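PDB 2ZUG: ORF115 (WSSV285) (Wsv230) from Shrimp white spot syndrome virus, which acts as a DNA mimic that binds histones and thereby disrupts nucleosome assembly. Local coordinates for residues E31-S36 and Y43-K48. Residues are numbered along the deposited sequence; the frame is centred on the assembly and turned at random.
Sequences EAVRKS and YMVCLK
Tyr43 leans across to the neighbouring strand and turns one face of its ring to the beta carbon of Lys35, with which it forms a non-hydrogen-bonded pair. Its CG stands beside the backbone N and opposite the carbonyl carbon (chi1 -91°), a setting that brings the ring over toward the lysine. The contact is a CH-pi one, with CB of Lys35 3.7 Å from the centroid of the Tyr43 ring and displaced toward its rim, and the lysine chain then runs extended past the hydroxyl end. The ring edge is used as well: CG1 of Val33 approaches CD2 of Tyr43 to 3.6 Å, near the ring plane. At Met44, modelled as selenomethionine, the backbone takes over: its N and O each bond to Arg34, and the Met44 N to Arg34 O bond, 2.8 Å long, is nearly straight at 171°. The side chain starts out past the carbonyl of Arg34 and, on the same face as the arginine, packs against Met44 of the second subunit. These pairings make residues 31-35 and 43-47 the two arms of an antiparallel beta hairpin, with 31-35 at the border of the chain's four-stranded sheet. Val45 is back on the side of the sheet that carries Tyr43 and Val33; its CG2 and that of Val33 lie side by side, 3.8 Å apart, and both valines also touch Met24 of helix 20-25. Next comes a classic beta bulge: the carbonyl O of Cys46 accepts from both Glu31 N, at 2.9 Å, and Ala32 N, at 3.1 Å, while Cys46 N bonds back to Ala32 O. Beyond Leu47, which turns away from the partner strand, Lys48 crosses Glu31 through aliphatic parts, CG of Lys48 lying 3.7 Å from CB of Glu31, before its ammonium reaches the backbone carbonyl of Asp28.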
loop_
_atom_site.group_PDB
_atom_site.type_symbol
_atom_site.label_atom_id
_atom_site.label_comp_id
_atom_site.label_asym_id
_atom_site.label_seq_id
_atom_site.Cartn_x
_atom_site.Cartn_y
_atom_site.Cartn_z
ATOM N N GLU A 31 -6.496 -1.029 9.398
ATOM C CA GLU A 31 -5.243 -1.120 10.116
ATOM C C GLU A 31 -4.383 0.100 9.900
ATOM O O GLU A 31 -3.804 0.646 10.836
ATOM C CB GLU A 31 -4.511 -2.348 9.666
ATOM C CG GLU A 31 -3.415 -2.738 10.589
ATOM C CD GLU A 31 -2.572 -3.852 9.989
ATOM O OE1 GLU A 31 -3.160 -4.862 9.481
ATOM O OE2 GLU A 31 -1.315 -3.705 10.023
ATOM N N ALA A 32 -4.285 0.534 8.657
ATOM C CA ALA A 32 -3.504 1.728 8.371
ATOM C C ALA A 32 -4.011 2.384 7.112
ATOM O O ALA A 32 -4.785 1.800 6.342
ATOM C CB ALA A 32 -2.025 1.392 8.227
ATOM N N VAL A 33 -3.544 3.598 6.892
ATOM C CA VAL A 33 -3.961 4.357 5.734
ATOM C C VAL A 33 -2.737 5.111 5.214
ATOM O O VAL A 33 -1.889 5.509 6.012
ATOM C CB VAL A 33 -5.118 5.271 6.172
ATOM C CG1 VAL A 33 -4.953 6.651 5.650
ATOM C CG2 VAL A 33 -6.423 4.657 5.701
ATOM N N ARG A 34 -2.607 5.296 3.898
ATOM C CA ARG A 34 -1.409 5.989 3.384
ATOM C C ARG A 34 -1.681 6.765 2.121
ATOM O O ARG A 34 -2.214 6.198 1.176
ATOM C CB ARG A 34 -0.300 4.969 3.074
ATOM C CG ARG A 34 1.102 5.455 3.343
ATOM C CD ARG A 34 2.130 4.388 2.968
ATOM N NE ARG A 34 3.491 4.765 3.369
ATOM C CZ ARG A 34 3.851 5.005 4.628
ATOM N NH1 ARG A 34 2.948 4.905 5.603
ATOM N NH2 ARG A 34 5.099 5.341 4.920
ATOM N N LYS A 35 -1.307 8.042 2.086
ATOM C CA LYS A 35 -1.517 8.830 0.871
ATOM C C LYS A 35 -0.498 8.396 -0.179
ATOM O O LYS A 35 0.642 8.141 0.153
ATOM C CB LYS A 35 -1.354 10.324 1.160
ATOM C CG LYS A 35 -0.396 10.618 2.316
ATOM C CD LYS A 35 -0.038 12.127 2.395
ATOM C CE LYS A 35 1.023 12.402 3.497
ATOM N NZ LYS A 35 1.357 13.863 3.628
ATOM N N SER A 36 -0.903 8.318 -1.443
ATOM C CA SER A 36 -0.007 7.914 -2.533
ATOM C C SER A 36 1.074 8.960 -2.814
ATOM O O SER A 36 0.804 10.164 -2.785
ATOM C CB SER A 36 -0.820 7.692 -3.811
ATOM O OG SER A 36 -0.100 6.965 -4.793
ATOM N N TYR A 43 -5.412 7.455 -1.573
ATOM C CA TYR A 43 -5.081 6.917 -0.268
ATOM C C TYR A 43 -5.308 5.420 -0.296
ATOM O O TYR A 43 -6.341 4.917 -0.777
ATOM C CB TYR A 43 -5.949 7.498 0.813
ATOM C CG TYR A 43 -5.388 8.715 1.434
ATOM C CD1 TYR A 43 -5.386 9.930 0.759
ATOM C CD2 TYR A 43 -4.891 8.672 2.723
ATOM C CE1 TYR A 43 -4.901 11.092 1.371
ATOM C CE2 TYR A 43 -4.402 9.815 3.344
ATOM C CZ TYR A 43 -4.415 11.015 2.664
ATOM O OH TYR A 43 -3.946 12.129 3.303
HETATM N N MSE A 44 -4.320 4.701 0.212
HETATM C CA MSE A 44 -4.421 3.271 0.279
HETATM C C MSE A 44 -4.958 2.990 1.669
HETATM O O MSE A 44 -4.542 3.622 2.671
HETATM C CB MSE A 44 -3.057 2.643 0.141
HETATM C CG MSE A 44 -2.265 3.116 -1.073
HETATM SE SE MSE A 44 -0.299 3.011 -0.780
HETATM C CE MSE A 44 -0.092 1.017 -0.623
ATOM N N VAL A 45 -5.903 2.060 1.717
ATOM C CA VAL A 45 -6.503 1.633 2.959
ATOM C C VAL A 45 -6.177 0.158 3.088
ATOM O O VAL A 45 -6.637 -0.669 2.291
ATOM C CB VAL A 45 -8.034 1.829 2.930
ATOM C CG1 VAL A 45 -8.663 1.316 4.225
ATOM C CG2 VAL A 45 -8.344 3.285 2.711
ATOM N N CYS A 46 -5.364 -0.162 4.087
ATOM C CA CYS A 46 -4.969 -1.549 4.327
ATOM C C CYS A 46 -5.758 -2.015 5.595
ATOM O O CYS A 46 -5.751 -1.342 6.630
ATOM C CB CYS A 46 -3.399 -1.650 4.481
ATOM S SG CYS A 46 -2.277 -0.362 3.572
ATOM N N LEU A 47 -6.456 -3.145 5.482
ATOM C CA LEU A 47 -7.271 -3.723 6.565
ATOM C C LEU A 47 -6.572 -4.639 7.583
ATOM O O LEU A 47 -5.595 -5.297 7.260
ATOM C CB LEU A 47 -8.405 -4.540 5.957
ATOM C CG LEU A 47 -9.149 -3.824 4.843
ATOM C CD1 LEU A 47 -10.207 -4.723 4.220
ATOM C CD2 LEU A 47 -9.782 -2.584 5.429
ATOM N N LYS A 48 -7.082 -4.698 8.814
ATOM C CA LYS A 48 -6.524 -5.598 9.820
ATOM C C LYS A 48 -6.787 -7.033 9.328
ATOM O O LYS A 48 -7.803 -7.309 8.673
ATOM C CB LYS A 48 -7.207 -5.397 11.183
ATOM C CG LYS A 48 -6.704 -4.200 11.993
ATOM C CD LYS A 48 -7.524 -3.959 13.283
ATOM C CE LYS A 48 -7.055 -2.688 14.029
ATOM N NZ LYS A 48 -8.006 -2.042 15.042
#